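Local coordinates for protein multiheme cytochrome cf (Carboxydothermus ferrireducens DSM 11255, PDB 6QVM) that probably passes electrons along a chain of c-type hemes, from a place in the S-layer, to insoluble extracellular Fe(III), at residues 481-484 with 489-492; 277-282 with 300-305; 308-313 with 342-347. All blocks are in the same frame, centred on the assembly; numbering follows the deposited sequence.

Contact 1: residues 481-484 with 489-492. With HEC (heme c), chain L; PO4 (phosphate ion), chain T.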
loop_
_atom_site.group_PDB
_atom_site.type_symbol
_atom_site.label_atom_id
_atom_site.label_comp_id
_atom_site.label_asym_id
_atom_site.label_seq_id
_atom_site.Cartn_x
_atom_site.Cartn_y
_atom_site.Cartn_z
ATOM N N SER A 481 4.477 -3.621 2.339
ATOM C CA SER A 481 5.558 -4.583 2.472
ATOM C C SER A 481 5.151 -5.703 3.413
ATOM O O SER A 481 4.254 -5.548 4.249
ATOM C CB SER A 481 6.840 -3.908 2.981
ATOM O OG SER A 481 6.675 -3.442 4.306
ATOM N N GLU A 482 5.838 -6.831 3.262
ATOM C CA GLU A 482 5.736 -7.980 4.155
ATOM C C GLU A 482 7.026 -8.067 4.961
ATOM O O GLU A 482 8.111 -8.205 4.384
ATOM C CB GLU A 482 5.501 -9.264 3.358
ATOM C CG GLU A 482 5.893 -10.535 4.089
ATOM C CD GLU A 482 4.939 -10.883 5.213
ATOM O OE1 GLU A 482 3.726 -10.602 5.076
ATOM O OE2 GLU A 482 5.406 -11.441 6.231
ATOM N N LYS A 483 6.909 -7.978 6.285
ATOM C CA LYS A 483 8.064 -7.873 7.168
ATOM C C LYS A 483 8.447 -9.195 7.826
ATOM O O LYS A 483 9.332 -9.206 8.687
ATOM C CB LYS A 483 7.806 -6.812 8.242
ATOM C CG LYS A 483 7.581 -5.418 7.673
ATOM C CD LYS A 483 6.482 -4.682 8.414
ATOM C CE LYS A 483 5.831 -3.627 7.530
ATOM N NZ LYS A 483 6.380 -2.265 7.765
ATOM N N GLY A 484 7.815 -10.304 7.444
ATOM C CA GLY A 484 8.171 -11.607 7.975
ATOM C C GLY A 484 7.184 -12.195 8.962
ATOM O O GLY A 484 7.390 -13.325 9.416
ATOM N N LEU A 489 1.401 -8.275 8.266
ATOM C CA LEU A 489 1.203 -7.728 9.598
ATOM C C LEU A 489 2.441 -6.957 10.039
ATOM O O LEU A 489 3.567 -7.248 9.620
ATOM C CB LEU A 489 0.897 -8.851 10.590
ATOM C CG LEU A 489 -0.419 -9.606 10.390
ATOM C CD1 LEU A 489 -0.450 -10.866 11.236
ATOM C CD2 LEU A 489 -1.598 -8.707 10.733
ATOM N N ARG A 490 2.223 -5.960 10.897
ATOM C CA ARG A 490 3.323 -5.135 11.382
ATOM C C ARG A 490 4.071 -5.767 12.552
ATOM O O ARG A 490 5.194 -5.350 12.843
ATOM C CB ARG A 490 2.802 -3.761 11.795
ATOM C CG ARG A 490 1.954 -3.094 10.726
ATOM C CD ARG A 490 1.485 -1.720 11.153
ATOM N NE ARG A 490 0.783 -1.039 10.069
ATOM C CZ ARG A 490 1.387 -0.382 9.081
ATOM N NH1 ARG A 490 2.709 -0.318 9.029
ATOM N NH2 ARG A 490 0.669 0.210 8.139
ATOM N N LYS A 491 3.475 -6.747 13.228
ATOM C CA LYS A 491 4.101 -7.393 14.373
ATOM C C LYS A 491 3.731 -8.866 14.382
ATOM O O LYS A 491 2.847 -9.314 13.647
ATOM C CB LYS A 491 3.678 -6.766 15.710
ATOM C CG LYS A 491 3.986 -5.284 15.887
ATOM C CD LYS A 491 3.345 -4.772 17.172
ATOM C CE LYS A 491 3.375 -3.259 17.262
ATOM N NZ LYS A 491 4.674 -2.734 17.756
ATOM N N GLU A 492 4.415 -9.612 15.243
ATOM C CA GLU A 492 3.988 -10.968 15.546
ATOM C C GLU A 492 2.567 -10.923 16.108
ATOM O O GLU A 492 2.242 -10.024 16.892
ATOM C CB GLU A 492 4.949 -11.617 16.543
ATOM C CG GLU A 492 4.808 -13.125 16.689
HETATM FE FE HEC L . -6.523 -8.374 8.891
HETATM C CHA HEC L . -5.534 -11.633 8.511
HETATM C CHB HEC L . -7.120 -8.164 5.534
HETATM C CHC HEC L . -7.942 -5.258 9.358
HETATM C CHD HEC L . -5.192 -8.218 12.050
HETATM N NA HEC L . -6.329 -9.647 7.307
HETATM C C1A HEC L . -5.925 -10.964 7.369
HETATM C C2A HEC L . -5.999 -11.516 6.030
HETATM C C3A HEC L . -6.435 -10.555 5.208
HETATM C C4A HEC L . -6.651 -9.365 5.997
HETATM C CMA HEC L . -6.660 -10.702 3.692
HETATM C CAA HEC L . -5.660 -12.973 5.647
HETATM C CBA HEC L . -6.864 -13.811 6.090
HETATM C CGA HEC L . -6.611 -15.274 5.856
HETATM O O1A HEC L . -7.290 -15.833 4.957
HETATM O O2A HEC L . -5.752 -15.879 6.553
HETATM N NB HEC L . -7.350 -6.965 7.685
HETATM C C1B HEC L . -7.581 -7.132 6.330
HETATM C C2B HEC L . -8.407 -6.032 5.884
HETATM C C3B HEC L . -8.621 -5.210 6.931
HETATM C C4B HEC L . -7.969 -5.796 8.090
HETATM C CMB HEC L . -8.865 -5.826 4.432
HETATM C CAB HEC L . -9.449 -3.895 6.957
HETATM C CBB HEC L . -10.933 -4.117 6.552
HETATM N NC HEC L . -6.487 -6.960 10.390
HETATM C C1C HEC L . -7.236 -5.794 10.415
HETATM C C2C HEC L . -7.147 -5.204 11.738
HETATM C C3C HEC L . -6.449 -6.061 12.520
HETATM C C4C HEC L . -5.986 -7.152 11.665
HETATM C CMC HEC L . -7.914 -3.930 12.176
HETATM C CAC HEC L . -6.058 -5.899 14.020
HETATM C CBC HEC L . -7.276 -5.750 14.963
HETATM N ND HEC L . -5.518 -9.715 10.089
HETATM C C1D HEC L . -5.069 -9.420 11.376
HETATM C C2D HEC L . -4.416 -10.591 11.901
HETATM C C3D HEC L . -4.522 -11.654 10.804
HETATM C C4D HEC L . -5.234 -11.029 9.717
HETATM C CMD HEC L . -3.757 -10.734 13.285
HETATM C CAD HEC L . -3.997 -13.098 10.878
HETATM C CBD HEC L . -5.215 -13.986 11.132
HETATM C CGD HEC L . -4.797 -15.410 11.397
HETATM O O1D HEC L . -5.572 -16.331 11.020
HETATM O O2D HEC L . -3.696 -15.623 11.975
HETATM P P PO4 T . 4.611 0.895 5.716
HETATM O O1 PO4 T . 5.413 -0.322 5.301
HETATM O O2 PO4 T . 5.096 1.392 7.057
HETATM O O3 PO4 T . 4.779 1.990 4.689
HETATM O O4 PO4 T . 3.144 0.555 5.834
HETATM O O HOH W 1 4.660 -9.236 8.194
#
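K483 and R490 make a polar contact, bridged by an anion, between two arms of the loop that joins helix 473-476 to helix 493-500. Their basic ends are not bonded to each other: K483 NZ lies 4.3 Å from R490 NH1, and both face one phosphate, probably from the crystallisation liquor, whose charge would offset theirs. The lysine chain, bent at chi2 (140°) and again at chi4, brings NZ within 3.3 Å of phosphate O1. R490, extended from CG to NE, meets phosphate O4 at the guanidinium edge through weak bonds from NH1 and NH2, while its NE binds V474 O. S478 and H480 also hold the anion. Farther along, a water accepts from K483 N and donates to L489 O at 2.7 Å, linking backbones that share no direct hydrogen bond. L489 turns away to the heme, its CD2 3.6 Å from heme C2D, a place suited to a branched apolar chain. With an alanine at L489 both methyls would be lost, and a gap would probably open beside that pyrrole ring. Such a heme-packed loop between two attachment helices belongs to the doubled CXXCH motif of multiheme cytochromes.

Contact 2: residues 277-282 with 300-305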
loop_
_atom_site.group_PDB
_atom_site.type_symbol
_atom_site.label_atom_id
_atom_site.label_comp_id
_atom_site.label_asym_id
_atom_site.label_seq_id
_atom_site.Cartn_x
_atom_site.Cartn_y
_atom_site.Cartn_z
ATOM N N PRO A 277 -0.508 -17.538 -2.920
ATOM C CA PRO A 277 0.623 -18.158 -2.201
ATOM C C PRO A 277 0.711 -19.673 -2.328
ATOM O O PRO A 277 1.818 -20.222 -2.253
ATOM C CB PRO A 277 0.384 -17.729 -0.746
ATOM C CG PRO A 277 -0.354 -16.440 -0.860
ATOM C CD PRO A 277 -1.241 -16.580 -2.069
ATOM N N THR A 278 -0.410 -20.372 -2.533
ATOM C CA THR A 278 -0.384 -21.830 -2.561
ATOM C C THR A 278 -0.781 -22.438 -3.899
ATOM O O THR A 278 -0.488 -23.615 -4.126
ATOM C CB THR A 278 -1.298 -22.410 -1.471
ATOM O OG1 THR A 278 -2.615 -21.876 -1.639
ATOM C CG2 THR A 278 -0.777 -22.072 -0.082
ATOM N N GLU A 279 -1.418 -21.685 -4.794
ATOM C CA GLU A 279 -2.004 -22.318 -5.964
ATOM C C GLU A 279 -1.977 -21.373 -7.156
ATOM O O GLU A 279 -1.983 -20.148 -7.002
ATOM C CB GLU A 279 -3.439 -22.762 -5.669
ATOM C CG GLU A 279 -3.975 -23.799 -6.633
ATOM C CD GLU A 279 -5.257 -24.436 -6.136
ATOM O OE1 GLU A 279 -6.204 -23.688 -5.800
ATOM O OE2 GLU A 279 -5.301 -25.685 -6.056
ATOM N N LEU A 280 -1.941 -21.969 -8.345
ATOM C CA LEU A 280 -2.051 -21.260 -9.611
ATOM C C LEU A 280 -3.344 -21.666 -10.303
ATOM O O LEU A 280 -3.640 -22.860 -10.419
ATOM C CB LEU A 280 -0.857 -21.575 -10.516
ATOM C CG LEU A 280 0.528 -21.158 -10.022
ATOM C CD1 LEU A 280 1.568 -21.445 -11.093
ATOM C CD2 LEU A 280 0.548 -19.685 -9.642
ATOM N N LEU A 281 -4.108 -20.677 -10.752
ATOM C CA LEU A 281 -5.244 -20.887 -11.635
ATOM C C LEU A 281 -4.892 -20.351 -13.015
ATOM O O LEU A 281 -4.054 -19.456 -13.154
ATOM C CB LEU A 281 -6.502 -20.197 -11.103
ATOM C CG LEU A 281 -7.058 -20.671 -9.758
ATOM C CD1 LEU A 281 -8.353 -19.935 -9.451
ATOM C CD2 LEU A 281 -7.283 -22.175 -9.737
ATOM N N PHE A 282 -5.530 -20.905 -14.038
ATOM C CA PHE A 282 -5.172 -20.610 -15.416
ATOM C C PHE A 282 -6.396 -20.141 -16.188
ATOM O O PHE A 282 -7.490 -20.692 -16.039
ATOM C CB PHE A 282 -4.521 -21.832 -16.073
ATOM C CG PHE A 282 -3.209 -22.219 -15.438
ATOM C CD1 PHE A 282 -3.184 -22.988 -14.285
ATOM C CD2 PHE A 282 -2.005 -21.778 -15.967
ATOM C CE1 PHE A 282 -1.990 -23.330 -13.686
ATOM C CE2 PHE A 282 -0.802 -22.113 -15.366
ATOM C CZ PHE A 282 -0.797 -22.893 -14.226
ATOM N N GLN A 300 2.357 -30.169 -8.589
ATOM C CA GLN A 300 1.529 -31.035 -9.420
ATOM C C GLN A 300 0.341 -30.302 -10.024
ATOM O O GLN A 300 -0.245 -29.411 -9.402
ATOM C CB GLN A 300 1.010 -32.225 -8.610
ATOM C CG GLN A 300 1.625 -33.554 -9.011
ATOM C CD GLN A 300 1.595 -34.568 -7.885
ATOM O OE1 GLN A 300 0.528 -34.960 -7.412
ATOM N NE2 GLN A 300 2.773 -34.980 -7.434
ATOM N N TRP A 301 -0.016 -30.715 -11.241
ATOM C CA TRP A 301 -1.305 -30.374 -11.823
ATOM C C TRP A 301 -2.398 -31.165 -11.116
ATOM O O TRP A 301 -2.349 -32.400 -11.074
ATOM C CB TRP A 301 -1.314 -30.685 -13.318
ATOM C CG TRP A 301 -0.309 -29.925 -14.106
ATOM C CD1 TRP A 301 0.894 -30.380 -14.554
ATOM C CD2 TRP A 301 -0.415 -28.568 -14.542
ATOM N NE1 TRP A 301 1.546 -29.390 -15.249
ATOM C CE2 TRP A 301 0.765 -28.263 -15.250
ATOM C CE3 TRP A 301 -1.392 -27.580 -14.401
ATOM C CZ2 TRP A 301 0.992 -27.010 -15.816
ATOM C CZ3 TRP A 301 -1.165 -26.341 -14.954
ATOM C CH2 TRP A 301 0.016 -26.065 -15.657
ATOM N N VAL A 302 -3.381 -30.459 -10.566
ATOM C CA VAL A 302 -4.533 -31.086 -9.936
ATOM C C VAL A 302 -5.790 -30.613 -10.657
ATOM O O VAL A 302 -5.786 -29.608 -11.369
ATOM C CB VAL A 302 -4.624 -30.785 -8.424
ATOM C CG1 VAL A 302 -3.366 -31.258 -7.703
ATOM C CG2 VAL A 302 -4.866 -29.303 -8.177
ATOM N N ALA A 303 -6.874 -31.359 -10.462
ATOM C CA ALA A 303 -8.141 -31.036 -11.101
ATOM C C ALA A 303 -8.808 -29.856 -10.404
ATOM O O ALA A 303 -8.797 -29.760 -9.172
ATOM C CB ALA A 303 -9.066 -32.251 -11.085
ATOM N N ASP A 304 -9.387 -28.958 -11.200
ATOM C CA ASP A 304 -10.027 -27.763 -10.669
ATOM C C ASP A 304 -11.357 -27.543 -11.369
ATOM O O ASP A 304 -11.457 -27.694 -12.589
ATOM C CB ASP A 304 -9.131 -26.530 -10.836
ATOM C CG ASP A 304 -9.557 -25.378 -9.950
ATOM O OD1 ASP A 304 -9.210 -25.392 -8.752
ATOM O OD2 ASP A 304 -10.253 -24.467 -10.448
ATOM N N SER A 305 -12.369 -27.163 -10.588
ATOM C CA SER A 305 -13.742 -27.075 -11.060
ATOM C C SER A 305 -14.204 -25.641 -11.283
ATOM O O SER A 305 -15.410 -25.401 -11.389
ATOM C CB SER A 305 -14.676 -27.784 -10.082
ATOM O OG SER A 305 -14.475 -27.308 -8.763
#
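F282 and W301 both set CG beside the backbone N and anti to the carbonyl carbon (chi1 -64° for F282), and from their separate strands this carries the two rings into contact. The side chains cross at about a right angle, with CE1 of F282 3.4 Å from CZ3 of W301. The ring planes lie 45° apart and the centroids of the phenyl and the six-membered indole ring are 5.1 Å apart, an oblique pairing. Two large flat groups suit this place because each can reach past the strand between them. W301 also has a polar edge, and its NE1 is satisfied by L258 O.

Elsewhere along the pair, D304, with CG anti to the backbone N, turns its carboxylate across the end of L281, a heme-pocket residue whose CD2 is 3.8 Å from D304 OD2. That same oxygen is hydrogen-bonded to H306 ND1. E279 comes near as well: its OE1 is 4.5 Å from D304 OD1, a closeness of like charges that would tend to favour protonation of one of them, although H306 may offset this. E279 OE2 approaches V302 CG2.

In the antiparallel sheet, which borders a heme at L281, strands 279-284 and 300-303 are not neighbours: strand 292-295 lies between them and bonds to both, offering A293 to E279 and L281, and F294 edge-to-face to W301. The touching parts run 77° apart, while F282 and L281 also rest on strand 270-275.

Contact 3: residues 308-313 with 342-347. With HEC (heme c), chain H.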
loop_
_atom_site.group_PDB
_atom_site.type_symbol
_atom_site.label_atom_id
_atom_site.label_comp_id
_atom_site.label_asym_id
_atom_site.label_seq_id
_atom_site.Cartn_x
_atom_site.Cartn_y
_atom_site.Cartn_z
ATOM N N GLN A 308 -15.918 -20.173 -14.276
ATOM C CA GLN A 308 -16.368 -18.805 -14.484
ATOM C C GLN A 308 -15.528 -18.107 -15.550
ATOM O O GLN A 308 -14.425 -18.535 -15.902
ATOM C CB GLN A 308 -16.307 -17.999 -13.182
ATOM C CG GLN A 308 -17.069 -18.597 -12.009
ATOM C CD GLN A 308 -16.232 -19.565 -11.198
ATOM O OE1 GLN A 308 -15.403 -20.295 -11.740
ATOM N NE2 GLN A 308 -16.446 -19.575 -9.887
ATOM N N ASN A 309 -16.084 -17.018 -16.080
ATOM C CA ASN A 309 -15.323 -16.081 -16.897
ATOM C C ASN A 309 -14.561 -15.165 -15.948
ATOM O O ASN A 309 -15.166 -14.385 -15.204
ATOM C CB ASN A 309 -16.247 -15.296 -17.826
ATOM C CG ASN A 309 -15.485 -14.406 -18.804
ATOM O OD1 ASN A 309 -14.504 -13.751 -18.440
ATOM N ND2 ASN A 309 -15.943 -14.376 -20.050
ATOM N N TRP A 310 -13.229 -15.261 -15.975
ATOM C CA TRP A 310 -12.411 -14.502 -15.036
ATOM C C TRP A 310 -12.538 -13.009 -15.285
ATOM O O TRP A 310 -12.628 -12.216 -14.342
ATOM C CB TRP A 310 -10.950 -14.939 -15.130
ATOM C CG TRP A 310 -9.990 -13.957 -14.527
ATOM C CD1 TRP A 310 -9.655 -13.839 -13.207
ATOM C CD2 TRP A 310 -9.245 -12.949 -15.221
ATOM N NE1 TRP A 310 -8.748 -12.823 -13.037
ATOM C CE2 TRP A 310 -8.475 -12.262 -14.259
ATOM C CE3 TRP A 310 -9.148 -12.567 -16.564
ATOM C CZ2 TRP A 310 -7.625 -11.213 -14.596
ATOM C CZ3 TRP A 310 -8.301 -11.524 -16.896
ATOM C CH2 TRP A 310 -7.554 -10.856 -15.916
ATOM N N LEU A 311 -12.562 -12.607 -16.555
ATOM C CA LEU A 311 -12.624 -11.184 -16.879
ATOM C C LEU A 311 -13.933 -10.561 -16.411
ATOM O O LEU A 311 -13.947 -9.431 -15.909
ATOM C CB LEU A 311 -12.436 -10.991 -18.380
ATOM C CG LEU A 311 -12.224 -9.574 -18.909
ATOM C CD1 LEU A 311 -10.996 -8.935 -18.286
ATOM C CD2 LEU A 311 -12.100 -9.598 -20.428
ATOM N N VAL A 312 -15.040 -11.290 -16.562
ATOM C CA VAL A 312 -16.349 -10.746 -16.222
ATOM C C VAL A 312 -16.590 -10.835 -14.715
ATOM O O VAL A 312 -17.213 -9.953 -14.113
ATOM C CB VAL A 312 -17.447 -11.461 -17.038
ATOM C CG1 VAL A 312 -18.830 -11.075 -16.532
ATOM C CG2 VAL A 312 -17.288 -11.140 -18.508
ATOM N N SER A 313 -16.109 -11.902 -14.082
ATOM C CA SER A 313 -16.490 -12.216 -12.709
ATOM C C SER A 313 -15.397 -11.981 -11.668
ATOM O O SER A 313 -15.707 -11.944 -10.467
ATOM C CB SER A 313 -16.963 -13.674 -12.619
ATOM O OG SER A 313 -18.119 -13.876 -13.423
ATOM N N GLU A 342 -9.861 -5.959 -23.069
ATOM C CA GLU A 342 -9.361 -5.671 -21.735
ATOM C C GLU A 342 -9.174 -4.170 -21.569
ATOM O O GLU A 342 -8.480 -3.532 -22.364
ATOM C CB GLU A 342 -8.045 -6.406 -21.501
ATOM C CG GLU A 342 -8.146 -7.904 -21.724
ATOM C CD GLU A 342 -6.817 -8.613 -21.561
ATOM O OE1 GLU A 342 -6.756 -9.828 -21.842
ATOM O OE2 GLU A 342 -5.836 -7.957 -21.150
ATOM N N LEU A 343 -9.804 -3.605 -20.540
ATOM C CA LEU A 343 -9.696 -2.180 -20.259
ATOM C C LEU A 343 -8.667 -1.862 -19.187
ATOM O O LEU A 343 -8.373 -0.680 -18.964
ATOM C CB LEU A 343 -11.060 -1.617 -19.839
ATOM C CG LEU A 343 -12.163 -1.633 -20.903
ATOM C CD1 LEU A 343 -13.409 -0.903 -20.426
ATOM C CD2 LEU A 343 -11.658 -1.039 -22.206
ATOM N N PHE A 344 -8.133 -2.872 -18.504
ATOM C CA PHE A 344 -7.100 -2.622 -17.512
ATOM C C PHE A 344 -5.728 -2.543 -18.170
ATOM O O PHE A 344 -5.476 -3.144 -19.217
ATOM C CB PHE A 344 -7.100 -3.705 -16.430
ATOM C CG PHE A 344 -6.785 -5.084 -16.939
ATOM C CD1 PHE A 344 -5.483 -5.558 -16.932
ATOM C CD2 PHE A 344 -7.791 -5.917 -17.401
ATOM C CE1 PHE A 344 -5.184 -6.826 -17.393
ATOM C CE2 PHE A 344 -7.502 -7.193 -17.858
ATOM C CZ PHE A 344 -6.194 -7.646 -17.861
ATOM N N THR A 345 -4.833 -1.795 -17.531
ATOM C CA THR A 345 -3.486 -1.593 -18.045
ATOM C C THR A 345 -2.392 -2.183 -17.168
ATOM O O THR A 345 -1.229 -2.170 -17.585
ATOM C CB THR A 345 -3.208 -0.095 -18.239
ATOM O OG1 THR A 345 -3.426 0.598 -17.002
ATOM C CG2 THR A 345 -4.117 0.486 -19.315
ATOM N N GLU A 346 -2.714 -2.676 -15.974
ATOM C CA GLU A 346 -1.731 -3.300 -15.097
ATOM C C GLU A 346 -2.336 -4.573 -14.522
ATOM O O GLU A 346 -3.351 -4.502 -13.801
ATOM C CB GLU A 346 -1.292 -2.353 -13.984
ATOM C CG GLU A 346 -0.162 -2.908 -13.122
ATOM C CD GLU A 346 0.268 -1.946 -12.028
ATOM O OE1 GLU A 346 0.953 -2.395 -11.082
ATOM O OE2 GLU A 346 -0.087 -0.745 -12.114
ATOM N N PRO A 347 -1.770 -5.739 -14.805
ATOM C CA PRO A 347 -2.220 -6.952 -14.115
ATOM C C PRO A 347 -1.771 -6.918 -12.665
ATOM O O PRO A 347 -0.651 -6.506 -12.359
ATOM C CB PRO A 347 -1.539 -8.082 -14.896
ATOM C CG PRO A 347 -0.324 -7.441 -15.473
ATOM C CD PRO A 347 -0.716 -6.023 -15.798
HETATM FE FE HEC H . -10.522 -13.472 -5.430
HETATM C CHA HEC H . -8.052 -14.178 -3.104
HETATM C CHB HEC H . -9.777 -16.417 -7.048
HETATM C CHC HEC H . -13.140 -12.931 -7.608
HETATM C CHD HEC H . -10.986 -10.358 -4.105
HETATM N NA HEC H . -9.170 -15.010 -5.132
HETATM C C1A HEC H . -8.222 -15.082 -4.129
HETATM C C2A HEC H . -7.448 -16.291 -4.325
HETATM C C3A HEC H . -7.920 -16.914 -5.411
HETATM C C4A HEC H . -9.014 -16.121 -5.939
HETATM C CMA HEC H . -7.383 -18.237 -5.995
HETATM C CAA HEC H . -6.294 -16.768 -3.415
HETATM C CBA HEC H . -6.925 -17.532 -2.250
HETATM C CGA HEC H . -5.864 -18.134 -1.364
HETATM O O1A HEC H . -4.997 -17.383 -0.838
HETATM O O2A HEC H . -5.910 -19.378 -1.172
HETATM N NB HEC H . -11.295 -14.460 -7.050
HETATM C C1B HEC H . -10.889 -15.714 -7.475
HETATM C C2B HEC H . -11.835 -16.165 -8.475
HETATM C C3B HEC H . -12.769 -15.203 -8.638
HETATM C C4B HEC H . -12.441 -14.112 -7.741
HETATM C CMB HEC H . -11.726 -17.519 -9.210
HETATM C CAB HEC H . -13.985 -15.208 -9.598
HETATM C CBB HEC H . -14.956 -16.373 -9.292
HETATM N NC HEC H . -11.800 -11.923 -5.806
HETATM C C1C HEC H . -12.831 -11.913 -6.728
HETATM C C2C HEC H . -13.554 -10.663 -6.592
HETATM C C3C HEC H . -12.961 -9.946 -5.619
HETATM C C4C HEC H . -11.847 -10.731 -5.114
HETATM C CMC HEC H . -14.769 -10.251 -7.451
HETATM C CAC HEC H . -13.333 -8.532 -5.107
HETATM C CBC HEC H . -14.725 -8.542 -4.445
HETATM N ND HEC H . -9.634 -12.431 -3.872
HETATM C C1D HEC H . -10.050 -11.162 -3.483
HETATM C C2D HEC H . -9.338 -10.796 -2.286
HETATM C C3D HEC H . -8.416 -11.986 -1.965
HETATM C C4D HEC H . -8.672 -12.951 -3.006
HETATM C CMD HEC H . -9.508 -9.457 -1.545
HETATM C CAD HEC H . -7.421 -12.150 -0.792
HETATM C CBD HEC H . -8.142 -11.968 0.546
HETATM C CGD HEC H . -8.932 -13.204 0.888
HETATM O O1D HEC H . -8.680 -14.255 0.256
HETATM O O2D HEC H . -9.809 -13.146 1.785
#
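Helix 310-313 comes up to the turn after strand 339-342 with the CA atoms of L311 and E342 8.0 Å apart, a spacing that side chains rather than backbone bonds must fill. F344 is the residue of 342-347 that meets both W310 and L311. Its CG sits between the backbone N and the carbonyl carbon (chi1 63°), which turns the ring toward the helix.

W310 and F344 arrive from opposite directions, and CH2 of W310 is 4.0 Å from CZ of F344. The phenyl meets the indole at its edge, near the indole plane, while the indole stands obliquely to the phenyl. L311 comes at the rim of the same phenyl, in its plane, with CD1 3.9 Å from F344 CE2. A leucine suits this spot because its two methyls divide the work: CD2 reaches instead toward the aliphatic part of E342, 4.5 Å from its CG. Beyond that carbon the carboxylate of E342 is held by Y287 and Y272, which satisfies both of its oxygens. Y272 also packs against W310 and F344, so the three aromatic residues are in mutual contact, and H318 meets the indole as well.

The start of the helix is fixed by N309, the N-cap residue. Its OD1 accepts from V312 N at 3.1 Å (N-H...O angle 154°), with the donor above the carbonyl plane. Q308 and S313 then border a heme: NE2 of Q308 is 3.6 Å from the heme CBB, and S313 O touches the methyl CMC. Just after F344, T345 and E346 both face T320 in a classic beta bulge. A short capped helix leading straight into a CXXCH sequence that ends at H318, and backed by an aromatic cluster, forms part of a c-type heme attachment site.

Contacts 2 and 3 follow one another in the chain, strand 300-303 leading to helix 310-313, and their centres lie 19 Å apart. Strand 270-275 backs both, lending I274 to L281 in the one and to W310 in the other. Contact 3 is the buried one, wholly apolar where its segments meet; contact 2 is partly buried, adding close carboxylates to its aromatic pair. Contact 1, about 9 Å from contact 2 at the nearest atoms, is partly buried too, with K483 exposed and L489 buried against its heme. There, basic side chains, a phosphate and a water do the joining, and no strand takes part. All three nevertheless put at least one residue against a heme.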